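Local coordinates for protein tartronic semialdehyde reductase (PDB 1YB4) that reduces tartronate semialdehyde (2-hydroxy-3-oxopropanoate) to (R)-glycerate with NADH or NADPH, probably working as a tetramer of two-domain subunits, at residues A[131-136]-A[155-160]; A[61-66]-A[146-151]; A[185-190]-A[281-286]; A[237-242]-A[265-270]. All blocks are in the same frame, centred on the assembly; numbering follows the deposited sequence.

Contact 1. Residues A[131-136]-A[155-160]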
loop_
_atom_site.group_PDB
_atom_site.type_symbol
_atom_site.label_atom_id
_atom_site.label_comp_id
_atom_site.label_asym_id
_atom_site.label_seq_id
_atom_site.Cartn_x
_atom_site.Cartn_y
_atom_site.Cartn_z
ATOM N N GLU A 131 -18.058 -4.941 -33.416
ATOM C CA GLU A 131 -18.954 -6.073 -33.308
ATOM C C GLU A 131 -20.336 -5.762 -32.744
ATOM O O GLU A 131 -21.231 -6.609 -32.796
ATOM C CB GLU A 131 -18.263 -7.126 -32.451
ATOM C CG GLU A 131 -18.252 -8.509 -33.036
ATOM C CD GLU A 131 -17.034 -9.299 -32.606
ATOM O OE1 GLU A 131 -15.963 -9.119 -33.231
ATOM O OE2 GLU A 131 -17.149 -10.087 -31.643
ATOM N N GLY A 132 -20.510 -4.555 -32.206
ATOM C CA GLY A 132 -21.787 -4.171 -31.617
ATOM C C GLY A 132 -22.093 -4.911 -30.318
ATOM O O GLY A 132 -23.255 -5.058 -29.916
ATOM N N THR A 133 -21.036 -5.374 -29.653
ATOM C CA THR A 133 -21.164 -6.116 -28.406
ATOM C C THR A 133 -20.622 -5.353 -27.194
ATOM O O THR A 133 -20.179 -5.954 -26.217
ATOM C CB THR A 133 -20.415 -7.447 -28.487
ATOM O OG1 THR A 133 -19.016 -7.183 -28.638
ATOM C CG2 THR A 133 -20.930 -8.280 -29.668
ATOM N N LEU A 134 -20.642 -4.030 -27.258
ATOM C CA LEU A 134 -20.163 -3.237 -26.141
ATOM C C LEU A 134 -21.077 -3.391 -24.924
ATOM O O LEU A 134 -22.264 -3.716 -25.054
ATOM C CB LEU A 134 -20.145 -1.764 -26.515
ATOM C CG LEU A 134 -19.206 -1.293 -27.616
ATOM C CD1 LEU A 134 -19.645 0.112 -28.101
ATOM C CD2 LEU A 134 -17.771 -1.299 -27.079
ATOM N N SER A 135 -20.514 -3.172 -23.742
ATOM C CA SER A 135 -21.311 -3.185 -22.527
ATOM C C SER A 135 -21.566 -1.689 -22.325
ATOM O O SER A 135 -20.656 -0.876 -22.509
ATOM C CB SER A 135 -20.535 -3.784 -21.354
ATOM O OG SER A 135 -20.375 -5.174 -21.556
ATOM N N ILE A 136 -22.801 -1.328 -21.977
ATOM C CA ILE A 136 -23.158 0.071 -21.812
ATOM C C ILE A 136 -23.875 0.370 -20.492
ATOM O O ILE A 136 -24.968 -0.146 -20.236
ATOM C CB ILE A 136 -24.041 0.508 -22.993
ATOM C CG1 ILE A 136 -23.319 0.212 -24.312
ATOM C CG2 ILE A 136 -24.362 1.961 -22.890
ATOM C CD1 ILE A 136 -24.187 0.411 -25.561
ATOM N N LEU A 155 -25.391 -0.706 -30.857
ATOM C CA LEU A 155 -24.019 -0.517 -30.397
ATOM C C LEU A 155 -23.448 -1.565 -29.437
ATOM O O LEU A 155 -22.240 -1.729 -29.363
ATOM C CB LEU A 155 -23.884 0.867 -29.763
ATOM C CG LEU A 155 -24.254 2.063 -30.644
ATOM C CD1 LEU A 155 -24.208 3.350 -29.833
ATOM C CD2 LEU A 155 -23.302 2.140 -31.813
ATOM N N GLY A 156 -24.294 -2.265 -28.698
ATOM C CA GLY A 156 -23.775 -3.262 -27.771
ATOM C C GLY A 156 -24.810 -4.260 -27.271
ATOM O O GLY A 156 -25.980 -4.179 -27.640
ATOM N N LYS A 157 -24.384 -5.206 -26.432
ATOM C CA LYS A 157 -25.291 -6.211 -25.883
ATOM C C LYS A 157 -25.761 -5.797 -24.508
ATOM O O LYS A 157 -26.928 -5.474 -24.314
ATOM C CB LYS A 157 -24.612 -7.582 -25.755
ATOM C CG LYS A 157 -24.292 -8.288 -27.054
ATOM C CD LYS A 157 -23.985 -9.768 -26.823
ATOM C CE LYS A 157 -23.989 -10.534 -28.142
ATOM N NZ LYS A 157 -23.970 -12.004 -27.936
ATOM N N ASN A 158 -24.843 -5.820 -23.548
ATOM C CA ASN A 158 -25.176 -5.464 -22.187
ATOM C C ASN A 158 -25.416 -3.976 -21.976
ATOM O O ASN A 158 -24.474 -3.201 -21.810
ATOM C CB ASN A 158 -24.091 -5.957 -21.222
ATOM C CG ASN A 158 -24.095 -7.462 -21.067
ATOM O OD1 ASN A 158 -25.079 -8.130 -21.397
ATOM N ND2 ASN A 158 -23.001 -8.009 -20.547
ATOM N N ILE A 159 -26.683 -3.578 -21.996
ATOM C CA ILE A 159 -27.022 -2.187 -21.761
ATOM C C ILE A 159 -27.718 -2.194 -20.429
ATOM O O ILE A 159 -28.597 -3.013 -20.188
ATOM C CB ILE A 159 -27.981 -1.619 -22.824
ATOM C CG1 ILE A 159 -27.279 -1.552 -24.182
ATOM C CG2 ILE A 159 -28.436 -0.225 -22.417
ATOM C CD1 ILE A 159 -27.274 -2.839 -24.957
ATOM N N THR A 160 -27.324 -1.282 -19.561
ATOM C CA THR A 160 -27.908 -1.235 -18.241
ATOM C C THR A 160 -28.115 0.191 -17.796
ATOM O O THR A 160 -27.187 0.996 -17.835
ATOM C CB THR A 160 -26.986 -1.928 -17.212
ATOM O OG1 THR A 160 -26.861 -3.314 -17.534
ATOM C CG2 THR A 160 -27.536 -1.775 -15.809
HETATM O O HOH W 1 -21.878 -6.318 -23.831
#

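Contact 2. Residues A[61-66]-A[146-151]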
loop_
_atom_site.group_PDB
_atom_site.type_symbol
_atom_site.label_atom_id
_atom_site.label_comp_id
_atom_site.label_asym_id
_atom_site.label_seq_id
_atom_site.Cartn_x
_atom_site.Cartn_y
_atom_site.Cartn_z
ATOM N N ILE A 61 -30.727 13.419 -31.590
ATOM C CA ILE A 61 -29.948 12.651 -30.629
ATOM C C ILE A 61 -28.485 12.798 -31.062
ATOM O O ILE A 61 -28.117 12.464 -32.194
ATOM C CB ILE A 61 -30.370 11.165 -30.627
ATOM C CG1 ILE A 61 -31.814 11.036 -30.129
ATOM C CG2 ILE A 61 -29.455 10.360 -29.716
ATOM C CD1 ILE A 61 -32.378 9.616 -30.192
ATOM N N ILE A 62 -27.666 13.337 -30.164
ATOM C CA ILE A 62 -26.248 13.566 -30.441
ATOM C C ILE A 62 -25.322 12.671 -29.602
ATOM O O ILE A 62 -25.346 12.716 -28.373
ATOM C CB ILE A 62 -25.859 15.044 -30.160
ATOM C CG1 ILE A 62 -26.627 15.995 -31.085
ATOM C CG2 ILE A 62 -24.360 15.228 -30.333
ATOM C CD1 ILE A 62 -28.060 16.245 -30.669
ATOM N N PHE A 63 -24.503 11.872 -30.284
ATOM C CA PHE A 63 -23.549 10.964 -29.649
ATOM C C PHE A 63 -22.177 11.610 -29.581
ATOM O O PHE A 63 -21.671 12.103 -30.591
ATOM C CB PHE A 63 -23.433 9.673 -30.459
ATOM C CG PHE A 63 -24.628 8.793 -30.348
ATOM C CD1 PHE A 63 -24.763 7.922 -29.274
ATOM C CD2 PHE A 63 -25.666 8.885 -31.276
ATOM C CE1 PHE A 63 -25.921 7.157 -29.120
ATOM C CE2 PHE A 63 -26.827 8.126 -31.131
ATOM C CZ PHE A 63 -26.958 7.261 -30.052
ATOM N N ILE A 64 -21.573 11.588 -28.397
ATOM C CA ILE A 64 -20.244 12.147 -28.203
ATOM C C ILE A 64 -19.237 11.070 -27.781
ATOM O O ILE A 64 -19.429 10.409 -26.765
ATOM C CB ILE A 64 -20.269 13.239 -27.115
ATOM C CG1 ILE A 64 -21.158 14.394 -27.572
ATOM C CG2 ILE A 64 -18.837 13.706 -26.789
ATOM C CD1 ILE A 64 -21.350 15.449 -26.517
HETATM N N MSE A 65 -18.184 10.875 -28.575
HETATM C CA MSE A 65 -17.149 9.902 -28.227
HETATM C C MSE A 65 -15.775 10.544 -28.355
HETATM O O MSE A 65 -15.032 10.301 -29.314
HETATM C CB MSE A 65 -17.215 8.647 -29.100
HETATM C CG MSE A 65 -16.199 7.552 -28.700
HETATM SE SE MSE A 65 -16.495 6.639 -26.973
HETATM C CE MSE A 65 -15.286 7.629 -25.842
ATOM N N VAL A 66 -15.462 11.365 -27.354
ATOM C CA VAL A 66 -14.208 12.098 -27.247
ATOM C C VAL A 66 -13.378 11.464 -26.100
ATOM O O VAL A 66 -13.930 10.788 -25.232
ATOM C CB VAL A 66 -14.526 13.584 -26.965
ATOM C CG1 VAL A 66 -14.763 13.785 -25.505
ATOM C CG2 VAL A 66 -13.422 14.480 -27.479
ATOM N N ASP A 146 -35.121 4.879 -22.554
ATOM C CA ASP A 146 -35.989 4.068 -23.407
ATOM C C ASP A 146 -35.989 4.549 -24.846
ATOM O O ASP A 146 -36.085 3.747 -25.773
ATOM C CB ASP A 146 -37.427 4.075 -22.889
ATOM C CG ASP A 146 -37.615 3.213 -21.647
ATOM O OD1 ASP A 146 -37.042 2.109 -21.607
ATOM O OD2 ASP A 146 -38.351 3.632 -20.719
ATOM N N ARG A 147 -35.879 5.863 -25.028
ATOM C CA ARG A 147 -35.877 6.474 -26.360
ATOM C C ARG A 147 -34.636 6.164 -27.187
ATOM O O ARG A 147 -34.727 5.886 -28.380
ATOM C CB ARG A 147 -36.040 7.991 -26.233
ATOM C CG ARG A 147 -36.045 8.743 -27.557
ATOM C CD ARG A 147 -36.667 10.114 -27.374
ATOM N NE ARG A 147 -35.831 11.022 -26.593
ATOM C CZ ARG A 147 -36.291 11.817 -25.626
ATOM N NH1 ARG A 147 -37.582 11.810 -25.314
ATOM N NH2 ARG A 147 -35.464 12.633 -24.976
ATOM N N VAL A 148 -33.482 6.226 -26.541
ATOM C CA VAL A 148 -32.207 5.967 -27.189
ATOM C C VAL A 148 -31.905 4.461 -27.235
ATOM O O VAL A 148 -31.078 3.996 -28.022
ATOM C CB VAL A 148 -31.090 6.701 -26.409
ATOM C CG1 VAL A 148 -29.726 6.392 -27.005
ATOM C CG2 VAL A 148 -31.372 8.211 -26.416
ATOM N N LYS A 149 -32.607 3.708 -26.391
ATOM C CA LYS A 149 -32.426 2.261 -26.269
ATOM C C LYS A 149 -32.245 1.482 -27.569
ATOM O O LYS A 149 -31.358 0.638 -27.655
ATOM C CB LYS A 149 -33.583 1.663 -25.454
ATOM C CG LYS A 149 -33.454 0.172 -25.144
ATOM C CD LYS A 149 -32.075 -0.193 -24.590
ATOM C CE LYS A 149 -32.073 -1.594 -23.994
ATOM N NZ LYS A 149 -32.574 -2.628 -24.949
ATOM N N PRO A 150 -33.087 1.738 -28.589
ATOM C CA PRO A 150 -32.963 1.023 -29.874
ATOM C C PRO A 150 -31.597 1.239 -30.539
ATOM O O PRO A 150 -31.094 0.369 -31.269
ATOM C CB PRO A 150 -34.101 1.602 -30.706
ATOM C CG PRO A 150 -35.124 1.928 -29.673
ATOM C CD PRO A 150 -34.314 2.551 -28.562
ATOM N N LEU A 151 -31.007 2.407 -30.287
ATOM C CA LEU A 151 -29.700 2.730 -30.842
ATOM C C LEU A 151 -28.634 2.017 -30.017
ATOM O O LEU A 151 -27.701 1.435 -30.566
ATOM C CB LEU A 151 -29.470 4.233 -30.807
ATOM C CG LEU A 151 -30.618 5.059 -31.379
ATOM C CD1 LEU A 151 -30.219 6.525 -31.363
ATOM C CD2 LEU A 151 -30.952 4.599 -32.793
#

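Contact 3. Residues A[185-190]-A[281-286]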
loop_
_atom_site.group_PDB
_atom_site.type_symbol
_atom_site.label_atom_id
_atom_site.label_comp_id
_atom_site.label_asym_id
_atom_site.label_seq_id
_atom_site.Cartn_x
_atom_site.Cartn_y
_atom_site.Cartn_z
ATOM N N ALA A 185 -4.815 -9.313 -8.154
ATOM C CA ALA A 185 -4.976 -10.415 -7.218
ATOM C C ALA A 185 -4.520 -11.743 -7.834
ATOM O O ALA A 185 -3.738 -12.479 -7.231
ATOM C CB ALA A 185 -6.423 -10.503 -6.751
ATOM N N VAL A 186 -4.999 -12.050 -9.034
ATOM C CA VAL A 186 -4.604 -13.289 -9.702
ATOM C C VAL A 186 -3.074 -13.312 -9.876
ATOM O O VAL A 186 -2.441 -14.368 -9.753
ATOM C CB VAL A 186 -5.313 -13.421 -11.090
ATOM C CG1 VAL A 186 -4.992 -14.770 -11.741
ATOM C CG2 VAL A 186 -6.827 -13.274 -10.895
ATOM N N SER A 187 -2.484 -12.145 -10.134
ATOM C CA SER A 187 -1.030 -12.019 -10.313
ATOM C C SER A 187 -0.234 -12.374 -9.042
ATOM O O SER A 187 0.786 -13.066 -9.098
ATOM C CB SER A 187 -0.677 -10.583 -10.726
ATOM O OG SER A 187 -1.380 -10.174 -11.889
ATOM N N GLU A 188 -0.705 -11.890 -7.897
ATOM C CA GLU A 188 -0.031 -12.142 -6.630
ATOM C C GLU A 188 -0.154 -13.600 -6.197
ATOM O O GLU A 188 0.791 -14.180 -5.672
ATOM C CB GLU A 188 -0.604 -11.231 -5.534
ATOM C CG GLU A 188 -0.020 -9.834 -5.523
ATOM C CD GLU A 188 -0.421 -9.015 -4.294
ATOM O OE1 GLU A 188 -0.544 -9.584 -3.180
ATOM O OE2 GLU A 188 -0.587 -7.783 -4.440
ATOM N N ALA A 189 -1.329 -14.180 -6.424
ATOM C CA ALA A 189 -1.604 -15.570 -6.065
ATOM C C ALA A 189 -0.826 -16.577 -6.920
ATOM O O ALA A 189 -0.236 -17.523 -6.397
ATOM C CB ALA A 189 -3.098 -15.832 -6.178
ATOM N N LEU A 190 -0.824 -16.371 -8.233
ATOM C CA LEU A 190 -0.124 -17.280 -9.134
ATOM C C LEU A 190 1.408 -17.129 -9.072
ATOM O O LEU A 190 2.129 -18.132 -9.021
ATOM C CB LEU A 190 -0.648 -17.098 -10.564
ATOM C CG LEU A 190 -2.101 -17.552 -10.747
ATOM C CD1 LEU A 190 -2.598 -17.240 -12.142
ATOM C CD2 LEU A 190 -2.196 -19.037 -10.514
ATOM N N ALA A 281 -0.949 -8.110 -18.570
ATOM C CA ALA A 281 0.498 -7.988 -18.488
ATOM C C ALA A 281 0.923 -7.504 -17.094
ATOM O O ALA A 281 2.114 -7.438 -16.765
ATOM C CB ALA A 281 0.981 -7.026 -19.543
HETATM N N MSE A 282 -0.073 -7.148 -16.295
HETATM C CA MSE A 282 0.129 -6.700 -14.928
HETATM C C MSE A 282 1.051 -7.654 -14.194
HETATM O O MSE A 282 1.928 -7.229 -13.449
HETATM C CB MSE A 282 -1.226 -6.656 -14.207
HETATM C CG MSE A 282 -1.173 -6.602 -12.687
HETATM SE SE MSE A 282 -0.566 -4.898 -12.028
HETATM C CE MSE A 282 1.144 -5.420 -11.402
ATOM N N VAL A 283 0.845 -8.948 -14.420
ATOM C CA VAL A 283 1.605 -9.996 -13.753
ATOM C C VAL A 283 3.101 -9.796 -13.821
ATOM O O VAL A 283 3.839 -10.186 -12.912
ATOM C CB VAL A 283 1.235 -11.397 -14.326
ATOM C CG1 VAL A 283 1.583 -11.465 -15.797
ATOM C CG2 VAL A 283 1.939 -12.501 -13.535
ATOM N N GLN A 284 3.558 -9.171 -14.892
ATOM C CA GLN A 284 4.988 -8.944 -15.051
ATOM C C GLN A 284 5.561 -8.063 -13.942
ATOM O O GLN A 284 6.724 -8.208 -13.570
ATOM C CB GLN A 284 5.275 -8.317 -16.420
ATOM C CG GLN A 284 4.894 -9.221 -17.583
ATOM C CD GLN A 284 5.431 -8.725 -18.909
ATOM O OE1 GLN A 284 5.008 -7.686 -19.418
ATOM N NE2 GLN A 284 6.378 -9.466 -19.472
ATOM N N ALA A 285 4.744 -7.156 -13.411
ATOM C CA ALA A 285 5.213 -6.270 -12.357
ATOM C C ALA A 285 5.560 -7.059 -11.119
ATOM O O ALA A 285 6.583 -6.811 -10.492
ATOM C CB ALA A 285 4.173 -5.233 -12.037
ATOM N N LEU A 286 4.712 -8.016 -10.760
ATOM C CA LEU A 286 5.003 -8.821 -9.587
ATOM C C LEU A 286 6.106 -9.841 -9.863
ATOM O O LEU A 286 6.846 -10.228 -8.955
ATOM C CB LEU A 286 3.734 -9.497 -9.079
ATOM C CG LEU A 286 2.827 -8.394 -8.538
ATOM C CD1 LEU A 286 1.952 -7.873 -9.639
ATOM C CD2 LEU A 286 1.999 -8.918 -7.437
#

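Contact 4. Residues A[237-242]-A[265-270]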
loop_
_atom_site.group_PDB
_atom_site.type_symbol
_atom_site.label_atom_id
_atom_site.label_comp_id
_atom_site.label_asym_id
_atom_site.label_seq_id
_atom_site.Cartn_x
_atom_site.Cartn_y
_atom_site.Cartn_z
ATOM N N LEU A 237 -4.249 2.457 -21.200
ATOM C CA LEU A 237 -5.663 2.777 -21.129
ATOM C C LEU A 237 -6.217 2.585 -19.709
ATOM O O LEU A 237 -6.897 3.462 -19.153
ATOM C CB LEU A 237 -6.420 1.900 -22.121
ATOM C CG LEU A 237 -6.740 2.643 -23.409
ATOM C CD1 LEU A 237 -6.729 1.681 -24.596
ATOM C CD2 LEU A 237 -8.101 3.344 -23.239
ATOM N N HIS A 238 -5.932 1.427 -19.123
ATOM C CA HIS A 238 -6.398 1.170 -17.776
ATOM C C HIS A 238 -5.739 2.186 -16.834
ATOM O O HIS A 238 -6.249 2.449 -15.738
ATOM C CB HIS A 238 -6.074 -0.273 -17.349
ATOM C CG HIS A 238 -7.064 -0.846 -16.386
ATOM N ND1 HIS A 238 -7.221 -2.204 -16.195
ATOM C CD2 HIS A 238 -7.960 -0.245 -15.566
ATOM C CE1 HIS A 238 -8.172 -2.412 -15.302
ATOM N NE2 HIS A 238 -8.637 -1.238 -14.904
ATOM N N GLN A 239 -4.614 2.764 -17.260
ATOM C CA GLN A 239 -3.929 3.773 -16.441
ATOM C C GLN A 239 -4.778 5.043 -16.407
ATOM O O GLN A 239 -5.061 5.587 -15.339
ATOM C CB GLN A 239 -2.538 4.095 -17.001
ATOM C CG GLN A 239 -1.480 3.033 -16.737
ATOM C CD GLN A 239 -0.277 3.568 -15.974
ATOM O OE1 GLN A 239 -0.362 3.848 -14.779
ATOM N NE2 GLN A 239 0.848 3.724 -16.666
ATOM N N LYS A 240 -5.180 5.503 -17.588
ATOM C CA LYS A 240 -6.011 6.690 -17.698
ATOM C C LYS A 240 -7.289 6.457 -16.871
ATOM O O LYS A 240 -7.745 7.351 -16.150
ATOM C CB LYS A 240 -6.331 6.961 -19.181
ATOM C CG LYS A 240 -7.184 8.215 -19.493
ATOM C CD LYS A 240 -8.697 7.913 -19.598
ATOM C CE LYS A 240 -8.985 6.755 -20.570
ATOM N NZ LYS A 240 -10.439 6.423 -20.709
ATOM N N ASP A 241 -7.860 5.254 -16.955
ATOM C CA ASP A 241 -9.064 4.967 -16.182
ATOM C C ASP A 241 -8.822 5.018 -14.668
ATOM O O ASP A 241 -9.577 5.672 -13.949
ATOM C CB ASP A 241 -9.656 3.604 -16.565
ATOM C CG ASP A 241 -10.417 3.647 -17.875
ATOM O OD1 ASP A 241 -11.076 4.680 -18.138
ATOM O OD2 ASP A 241 -10.365 2.648 -18.628
ATOM N N LEU A 242 -7.787 4.336 -14.180
ATOM C CA LEU A 242 -7.511 4.357 -12.747
ATOM C C LEU A 242 -7.258 5.778 -12.277
ATOM O O LEU A 242 -7.397 6.076 -11.103
ATOM C CB LEU A 242 -6.319 3.470 -12.392
ATOM C CG LEU A 242 -6.564 1.964 -12.547
ATOM C CD1 LEU A 242 -5.403 1.206 -11.890
ATOM C CD2 LEU A 242 -7.906 1.569 -11.910
ATOM N N LEU A 265 1.721 0.054 -9.705
ATOM C CA LEU A 265 2.233 -1.173 -10.309
ATOM C C LEU A 265 2.192 -1.026 -11.848
ATOM O O LEU A 265 3.081 -1.512 -12.556
ATOM C CB LEU A 265 1.407 -2.379 -9.848
ATOM C CG LEU A 265 1.484 -2.785 -8.363
ATOM C CD1 LEU A 265 0.502 -3.907 -8.093
ATOM C CD2 LEU A 265 2.888 -3.235 -8.005
ATOM N N PHE A 266 1.165 -0.346 -12.355
ATOM C CA PHE A 266 1.067 -0.105 -13.797
ATOM C C PHE A 266 2.220 0.795 -14.214
ATOM O O PHE A 266 2.673 0.744 -15.354
ATOM C CB PHE A 266 -0.259 0.575 -14.179
ATOM C CG PHE A 266 -1.419 -0.384 -14.336
ATOM C CD1 PHE A 266 -1.210 -1.682 -14.786
ATOM C CD2 PHE A 266 -2.722 0.027 -14.054
ATOM C CE1 PHE A 266 -2.270 -2.550 -14.949
ATOM C CE2 PHE A 266 -3.801 -0.840 -14.213
ATOM C CZ PHE A 266 -3.574 -2.129 -14.661
ATOM N N ASN A 267 2.684 1.629 -13.285
ATOM C CA ASN A 267 3.793 2.526 -13.563
ATOM C C ASN A 267 5.043 1.682 -13.740
ATOM O O ASN A 267 5.919 2.022 -14.534
ATOM C CB ASN A 267 4.005 3.532 -12.424
ATOM C CG ASN A 267 3.026 4.690 -12.470
ATOM O OD1 ASN A 267 2.422 4.958 -13.501
ATOM N ND2 ASN A 267 2.882 5.397 -11.351
ATOM N N THR A 268 5.125 0.584 -12.995
ATOM C CA THR A 268 6.266 -0.313 -13.113
ATOM C C THR A 268 6.188 -1.022 -14.468
ATOM O O THR A 268 7.205 -1.221 -15.120
ATOM C CB THR A 268 6.299 -1.325 -11.924
ATOM O OG1 THR A 268 6.669 -0.625 -10.728
ATOM C CG2 THR A 268 7.314 -2.446 -12.158
ATOM N N CYS A 269 4.984 -1.365 -14.917
ATOM C CA CYS A 269 4.849 -2.007 -16.222
ATOM C C CYS A 269 5.316 -1.029 -17.322
ATOM O O CYS A 269 6.200 -1.360 -18.133
ATOM C CB CYS A 269 3.397 -2.428 -16.484
ATOM S SG CYS A 269 2.726 -3.711 -15.358
ATOM N N ALA A 270 4.743 0.173 -17.342
ATOM C CA ALA A 270 5.125 1.173 -18.340
ATOM C C ALA A 270 6.626 1.368 -18.303
ATOM O O ALA A 270 7.259 1.502 -19.335
ATOM C CB ALA A 270 4.424 2.497 -18.069
#

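Contact 1. Residues A[131-136]-A[155-160]
S135 and N158 meet where the flat groups of the contact are peptide units and a single side-chain amide. S135 OG lies 3.8 Å from N158 CB, at the root of that amide. On one face of the sheet sit L134, I136 and I159, the last two side by side and pointing the same way. An extended second torsion (chi2 171°) carries I136 CD1 out until it is 3.9 Å from I159 CG1, and L155 CB closes on the same methyl.

The peptide edges are joined in parallel register. I136 N donates to N158 O in a nearly straight bond (171°) whose modelled length is too short to be taken literally. T160 N donates to I136 O over 2.7 Å and meets it nearly along the C=O axis. Between the pairs L134–G156 and I136–I159 the register slips by one residue, a beta bulge, and the chain turns a corner at K157, whose N makes a weak bond to L134 O. There the CA of G156 approaches L134 O at 3.1 Å as a CA-H...O contact. A water fills in at the bulge, donating to T133 O, accepting from N158 N and bonding S135 OG. The S135 side chain is about 8 Å from that of K172, the predicted active-site lysine.

Strands 134-139 and 158-163 form a beta-alpha-beta unit with helix 142-155, whose F152 packs on I136 and I159. Antiparallel strand 115-123 flanks 134-139, helix 15-24 packs against L134 and L155, and G209 of the second subunit meets N158.

Contact 2. Residues A[61-66]-A[146-151]
Extended outer torsions bring I61 and L151 together: chi2 of 175° places CD1 of I61, and chi2 of -176° places CD1 of L151, so that the two side chains reach toward each other tip to tip. Their CD1 methyls stand 3.9 Å apart. The same L151 methyl lies at the edge of the F63 ring and in its plane, 3.6 Å from CZ and slightly farther from CE2.

V148, one turn earlier on the helix, completes the cluster with its two branches. CG2 is 4.2 Å from I61 CD1, with the two side chains sliding past each other in opposite directions, and CG1 comes to F63 CZ at the same distance from an oblique approach. All four residues are buried and the contact is wholly apolar. The backbones stay well apart, with the segment axes 11.0 Å distant and inclined at 61°, which leaves side chains to fill the layer between strand and helix. The helix is kinked at P150, which has no N-H to give, and L151 N bonds V148 O at 2.8 Å.

L6 of the adjoining strand 5-8 also touches I61, F63 and L151. Beside this apolar patch R147 forms a salt bridge with D116 and a hydrogen bond with T91. A helix laid across one face of a largely parallel sheet is the layer packing of the Rossmann-type NAD-binding domain. Helix 142-155 follows strand 134-139, near one end of the sheet, yet reaches back to the interior strand 61-64, with the F63 side chain near, but not touching, a GxGxxG-type sequence that probably forms the dinucleotide-binding turn.

Contact 3. Residues A[185-190]-A[281-286]
S187 comes up against the backbone of V283 so closely that their CA atoms are only 4.8 Å apart, an unusually close approach between a helix and the start of another, and one that a small side chain permits. S187 OG rests 3.5 Å from V283 CA and 3.8 Å from V283 CB, and it lies 3.7 Å from CG of the selenomethionine M282. The hydroxyl stands beside the backbone N and anti to the carbonyl carbon (chi1 -56°), from where it hydrogen-bonds I183 O one turn back in its own helix. Its polar need is thus met within helix 167-195, and toward 281-286 it acts as a packing surface.

L286 takes up the next turn. Its second torsion (chi2 89°) sets CD1 3.9 Å from S187 CB, whereas CD2 runs into the aliphatic part of E188 at a modelled separation that is doubtful. The two side chains lie at an oblique angle. The carboxylate of E188 has its partners across the subunit boundary: OE2 bonds N258 N and OE1 bonds T259 OG1 of the second subunit. Those bonds, at the start of a helix, would tend to favour the charged form, while E184 close by may oppose it.

Helix 167-195 and helix 283-290 thus form a close helix-helix junction in the all-helical C-terminal domain of this HIBADH-related enzyme, beside an interface between subunits.

Contact 4. Residues A[237-242]-A[265-270]
F266 makes the tight part of the contact: the outer end of its ring abuts H238 and L242, which are one turn apart on helix 235-251. Chi1 of -83° sets CG beside the backbone N, and the CA–CB bond points toward that helix. L242 CD1 meets the ring edge 3.5 Å from CE2, the two side chains crossing at about a right angle. F266 CE2 in turn sits over one face of the H238 imidazole, 3.9 Å from H238 CG, with the rings inclined at 41° and their centroids 5.4 Å apart. H238 is held in its rotation by hydrogen bonds between NE2 and Q176 O and between ND1 and H279 ND1.

The other side is looser. Q239 CG passes 3.8 Å from F266 CB, and beyond it the amide lies among N267 and A270, the latter partly exposed and the rest buried. The amide orientation is uncertain. A253 and K250 of the third subunit pack on A270 and N267 there.

Helices 235-251 and 257-271, consecutive and roughly antiparallel (151°, segment axes 10.6 Å apart), form a helical hairpin of the C-terminal domain, and the H238 side chain lies about 8 Å from that of K172, the predicted active-site lysine.

Overall arrangement
Contacts 1 and 2 belong to the N-terminal nucleotide-binding domain and share helix 142-155: contact 1 joins the strands at its two ends, contact 2 packs its flank on a central strand. They touch each other through L155 and F63. Contacts 3 and 4 belong to the helical domain and also touch, M282 meeting L265, with helices 257-271 and 283-290 consecutive in the chain. Contact 1 is partly buried and held by backbone bonds and a water, whereas contacts 2, 3 and 4 are buried and held by side-chain packing, purely apolar in contact 2. Contacts 1, 3 and 4 border other subunits. Contacts 2 and 3 lie farthest apart, about 38 Å between centres.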